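Odorant Binding Protein from Varroa destructor, form P2<1> (Varroa destructor, PDB 7NZA) probably binds and carries small odorant molecules in the wide open internal cavity of a non-classical, mainly helical odorant-binding fold. Local coordinates at residues C132-Y135 with N136-I140; K25-E28 with S29-T32. All blocks are in the same frame, centred on the assembly; numbering follows the deposited sequence. Where two conformers were deposited one is given.

Contact 1. Residues C132-Y135 with N136-I140; sequences CMDY and NISQI
The last turns of helix 122-141 carry this contact, with Cys-132 and Asn-136 one turn apart on the side that meets helix 98-118. Two N-H groups of Asn-136 grip the carbonyl O of Cys-132. The backbone N of Asn-136 lies 2.9 Å from Cys-132 O, and ND2 of Asn-136 is also 2.9 Å from Cys-132 O. They come from opposite faces of the carbonyl plane, and the hydrogen bond from the side-chain ND2 is the more bent, 148° at the hydrogen. CG of Asn-136 stands beside its own backbone N (chi1 -78°), which turns the amide back along the helix toward residue 132. There ND2 also passes 3.6 Å from Cys-132 SG, the sulfur that is bonded to Cys-111. With an alanine here, Cys-132 O would probably keep the backbone bond but lose its second donor, and a gap would be likely to open beside the disulfide. Ser-138 repeats the pattern on Asp-134 O, with OG as donor at 2.7 Å and the backbone N on the other face. The carboxylate of Asp-134 turns elsewhere, to Lys-12 of the second subunit. On the outer side, CG of Gln-139 sits over one face of the Tyr-135 ring, 4.0 Å from its centroid, a CH-pi contact. Met-133 CE meets Ile-137 CD1 at 4.1 Å, and the second subunit packs on both residues. The backbone i+4 to i bonds and the serine hydroxyl folded back onto a carbonyl are characteristic of an alpha-helix; the asparagine bond is an extra in this one, which the Cys-111 to Cys-132 disulfide ties to its neighbour.

Contact 2. Residues K25-E28 with S29-T32; sequences KPSE and SERT
Thr-32 N donates to Glu-28 O at 2.9 Å, one of the first regular bonds of helix 28-44. Just before it, Ser-27 and Glu-30 hold each other by two bonds. OG of Ser-27 accepts from the backbone N of Glu-30 at 3.0 Å, with an angle of 156° at the hydrogen. In return, the backbone N of Ser-27 donates to OE1 of Glu-30 at 3.1 Å. This second bond is fairly straight, 164°, but it reaches OE1 from above the carboxylate plane. The Ser-27 hydroxyl can cap because OG sits between its own backbone N and carbonyl carbon (chi1 67°), facing the first turn. The Glu-30 chain runs extended beyond CG, back past OG to the N-H of Ser-27. This reciprocal pair is a capping box, with Ser-27 as the N-cap of the helix. Arg-31 N bonds to Ser-27 O at 3.0 Å. The negative Glu-30 carboxylate beside the helix start would probably be favoured by the helix dipole. Pro-26 leads into the cap and lies against two side chains of this turn. Its CA is 3.4 Å from Glu-30 OE1, and its CG is 3.4 Å from Arg-31 NH2, where the proline ring crosses the arginine end at an angle. Outside this turn, Arg-31 NH2 makes a salt bridge to a bound sulfonate buffer molecule, probably from the crystallisation liquor. In one of the two conformers of Thr-32, its OG1 bonds to Glu-28 OE2 of the second subunit, and Glu-28 here meets Thr-32 of that chain likewise. Lys-25 forms a salt bridge with Asp-39 of the second subunit.

How the contacts relate
Contact 2 comes first along the chain, at the start of helix 28-44. Contact 1 follows much later, near the end of helix 122-141. Helices 55-72, 84-93 and 98-118 lie between them in sequence. The two centres are 20 Å apart and the nearest atoms about 9 Å apart, so they do not touch. They share no helix or sheet. Both touch the second subunit. Lys-12 of that chain meets both: a salt bridge with Asp-134, and a weak hydrogen bond from Arg-31 to its backbone. Each also has a side chain about 3 Å from a bound buffer molecule, probably from the crystallisation liquor. The two helix ends therefore both contribute to the dimer interface.

Contact 1. Residues C132-Y135 with N136-I140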
loop_
_atom_site.group_PDB
_atom_site.type_symbol
_atom_site.label_atom_id
_atom_site.label_comp_id
_atom_site.label_asym_id
_atom_site.label_seq_id
_atom_site.Cartn_x
_atom_site.Cartn_y
_atom_site.Cartn_z
ATOM N N CYS A 132 9.344 -15.204 5.867
ATOM C CA CYS A 132 9.115 -16.664 5.711
ATOM C C CYS A 132 7.617 -16.978 5.666
ATOM O O CYS A 132 7.158 -17.741 4.811
ATOM C CB CYS A 132 9.808 -17.439 6.820
ATOM S SG CYS A 132 9.725 -19.238 6.790
ATOM N N MET A 133 6.878 -16.365 6.550
ATOM C CA MET A 133 5.405 -16.642 6.600
ATOM C C MET A 133 4.722 -15.958 5.412
ATOM O O MET A 133 3.784 -16.512 4.850
ATOM C CB MET A 133 4.819 -16.175 7.915
ATOM C CG MET A 133 5.278 -17.090 9.037
ATOM S SD MET A 133 4.757 -18.818 8.854
ATOM C CE MET A 133 3.060 -18.753 9.429
ATOM N N ASP A 134 5.167 -14.778 5.008
ATOM C CA ASP A 134 4.538 -14.101 3.824
ATOM C C ASP A 134 4.643 -15.030 2.635
ATOM O O ASP A 134 3.640 -15.282 1.941
ATOM C CB ASP A 134 5.185 -12.758 3.600
ATOM C CG ASP A 134 4.481 -11.867 2.611
ATOM O OD1 ASP A 134 3.786 -10.970 3.022
ATOM O OD2 ASP A 134 4.569 -12.209 1.452
ATOM N N TYR A 135 5.830 -15.567 2.408
ATOM C CA TYR A 135 6.078 -16.465 1.287
ATOM C C TYR A 135 5.311 -17.760 1.405
ATOM O O TYR A 135 4.588 -18.156 0.518
ATOM C CB TYR A 135 7.582 -16.733 1.185
ATOM C CG TYR A 135 7.894 -17.687 0.097
ATOM C CD1 TYR A 135 7.637 -17.394 -1.228
ATOM C CD2 TYR A 135 8.333 -18.940 0.405
ATOM C CE1 TYR A 135 7.879 -18.327 -2.239
ATOM C CE2 TYR A 135 8.711 -19.834 -0.600
ATOM C CZ TYR A 135 8.432 -19.533 -1.908
ATOM O OH TYR A 135 8.749 -20.461 -2.885
ATOM N N ASN A 136 5.417 -18.422 2.554
ATOM C CA ASN A 136 4.764 -19.736 2.712
ATOM C C ASN A 136 3.257 -19.652 2.777
ATOM O O ASN A 136 2.601 -20.497 2.157
ATOM C CB ASN A 136 5.289 -20.472 3.932
ATOM C CG ASN A 136 6.628 -21.103 3.672
ATOM O OD1 ASN A 136 6.668 -22.114 2.963
ATOM N ND2 ASN A 136 7.696 -20.502 4.134
ATOM N N ILE A 137 2.686 -18.692 3.432
ATOM C CA ILE A 137 1.222 -18.505 3.440
ATOM C C ILE A 137 0.771 -18.271 2.026
ATOM O O ILE A 137 -0.245 -18.781 1.549
ATOM C CB ILE A 137 0.769 -17.434 4.404
ATOM C CG1 ILE A 137 1.030 -17.815 5.856
ATOM C CG2 ILE A 137 -0.725 -17.169 4.176
ATOM C CD1 ILE A 137 0.732 -16.713 6.806
ATOM N N SER A 138 1.496 -17.424 1.267
ATOM C CA SER A 138 1.121 -17.104 -0.135
ATOM C C SER A 138 1.082 -18.376 -0.972
ATOM O O SER A 138 0.163 -18.575 -1.810
ATOM C CB SER A 138 2.016 -16.059 -0.771
ATOM O OG SER A 138 1.908 -14.847 -0.119
ATOM N N GLN A 139 2.094 -19.213 -0.798
ATOM C CA GLN A 139 2.155 -20.479 -1.550
ATOM C C GLN A 139 1.010 -21.406 -1.178
ATOM O O GLN A 139 0.378 -21.948 -2.059
ATOM C CB GLN A 139 3.477 -21.222 -1.302
ATOM C CG GLN A 139 4.702 -20.514 -1.804
ATOM C CD GLN A 139 4.731 -20.568 -3.310
ATOM O OE1 GLN A 139 4.683 -21.640 -3.908
ATOM N NE2 GLN A 139 4.819 -19.426 -3.942
ATOM N N ILE A 140 0.748 -21.606 0.093
ATOM C CA ILE A 140 -0.299 -22.537 0.560
ATOM C C ILE A 140 -1.647 -22.054 0.073
ATOM O O ILE A 140 -2.505 -22.831 -0.380
ATOM C CB ILE A 140 -0.247 -22.663 2.069
ATOM C CG1 ILE A 140 1.003 -23.407 2.507
ATOM C CG2 ILE A 140 -1.562 -23.258 2.604
ATOM C CD1 ILE A 140 1.382 -23.206 3.942
#

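Contact 2. Residues K25-E28 with S29-T32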
loop_
_atom_site.group_PDB
_atom_site.type_symbol
_atom_site.label_atom_id
_atom_site.label_comp_id
_atom_site.label_asym_id
_atom_site.label_seq_id
_atom_site.Cartn_x
_atom_site.Cartn_y
_atom_site.Cartn_z
ATOM N N LYS A 25 -7.712 -11.540 4.750
ATOM C CA LYS A 25 -7.826 -10.129 4.308
ATOM C C LYS A 25 -8.065 -9.275 5.546
ATOM O O LYS A 25 -9.000 -9.558 6.290
ATOM C CB LYS A 25 -8.957 -10.045 3.308
ATOM C CG LYS A 25 -9.238 -8.641 2.772
ATOM C CD LYS A 25 -10.542 -8.781 2.008
ATOM C CE LYS A 25 -10.925 -7.694 1.058
ATOM N NZ LYS A 25 -12.017 -8.185 0.153
ATOM N N PRO A 26 -7.279 -8.205 5.743
ATOM C CA PRO A 26 -7.535 -7.328 6.883
ATOM C C PRO A 26 -8.919 -6.651 6.759
ATOM O O PRO A 26 -9.322 -6.249 5.685
ATOM C CB PRO A 26 -6.401 -6.294 6.829
ATOM C CG PRO A 26 -5.306 -6.913 5.962
ATOM C CD PRO A 26 -6.073 -7.801 5.003
ATOM N N SER A 27 -9.573 -6.558 7.878
ATOM C CA SER A 27 -10.812 -5.747 7.902
ATOM C C SER A 27 -10.481 -4.245 7.779
ATOM O O SER A 27 -9.354 -3.819 8.098
ATOM C CB SER A 27 -11.595 -6.027 9.166
ATOM O OG SER A 27 -10.863 -5.545 10.283
ATOM N N GLU A 28 -11.458 -3.434 7.396
ATOM C CA GLU A 28 -11.346 -1.944 7.438
ATOM C C GLU A 28 -10.820 -1.555 8.812
ATOM O O GLU A 28 -9.965 -0.678 8.953
ATOM C CB GLU A 28 -12.686 -1.251 7.145
ATOM C CG GLU A 28 -12.788 0.248 7.496
ATOM C CD GLU A 28 -14.175 0.894 7.361
ATOM O OE1 GLU A 28 -15.122 0.486 8.141
ATOM O OE2 GLU A 28 -14.369 1.817 6.528
ATOM N N SER A 29 -11.368 -2.172 9.852
ATOM C CA SER A 29 -11.015 -1.816 11.232
ATOM C C SER A 29 -9.526 -2.097 11.516
ATOM O O SER A 29 -8.813 -1.263 12.104
ATOM C CB SER A 29 -11.994 -2.460 12.159
ATOM O OG SER A 29 -11.642 -2.167 13.503
ATOM N N GLU A 30 -9.057 -3.230 11.084
ATOM C CA GLU A 30 -7.643 -3.672 11.301
ATOM C C GLU A 30 -6.707 -2.717 10.556
ATOM O O GLU A 30 -5.623 -2.358 11.047
ATOM C CB GLU A 30 -7.447 -5.108 10.778
ATOM C CG GLU A 30 -7.961 -6.081 11.819
ATOM C CD GLU A 30 -8.194 -7.529 11.399
ATOM O OE1 GLU A 30 -8.052 -7.828 10.197
ATOM O OE2 GLU A 30 -8.521 -8.348 12.311
ATOM N N ARG A 31 -7.117 -2.354 9.365
ATOM C CA ARG A 31 -6.363 -1.414 8.557
ATOM C C ARG A 31 -6.276 -0.044 9.222
ATOM O O ARG A 31 -5.197 0.524 9.293
ATOM C CB ARG A 31 -7.006 -1.260 7.202
ATOM C CG ARG A 31 -6.214 -0.432 6.252
ATOM C CD ARG A 31 -6.710 -0.734 4.861
ATOM N NE ARG A 31 -6.461 -2.134 4.572
ATOM C CZ ARG A 31 -5.271 -2.706 4.331
ATOM N NH1 ARG A 31 -4.139 -2.037 4.246
ATOM N NH2 ARG A 31 -5.270 -3.997 4.140
ATOM N N THR A 32 -7.386 0.463 9.692
ATOM C CA THR A 32 -7.428 1.784 10.354
ATOM C C THR A 32 -6.546 1.737 11.612
ATOM O O THR A 32 -5.788 2.691 11.881
ATOM C CB THR A 32 -8.883 2.189 10.663
ATOM O OG1 THR A 32 -9.495 2.371 9.371
ATOM C CG2 THR A 32 -8.972 3.422 11.555
#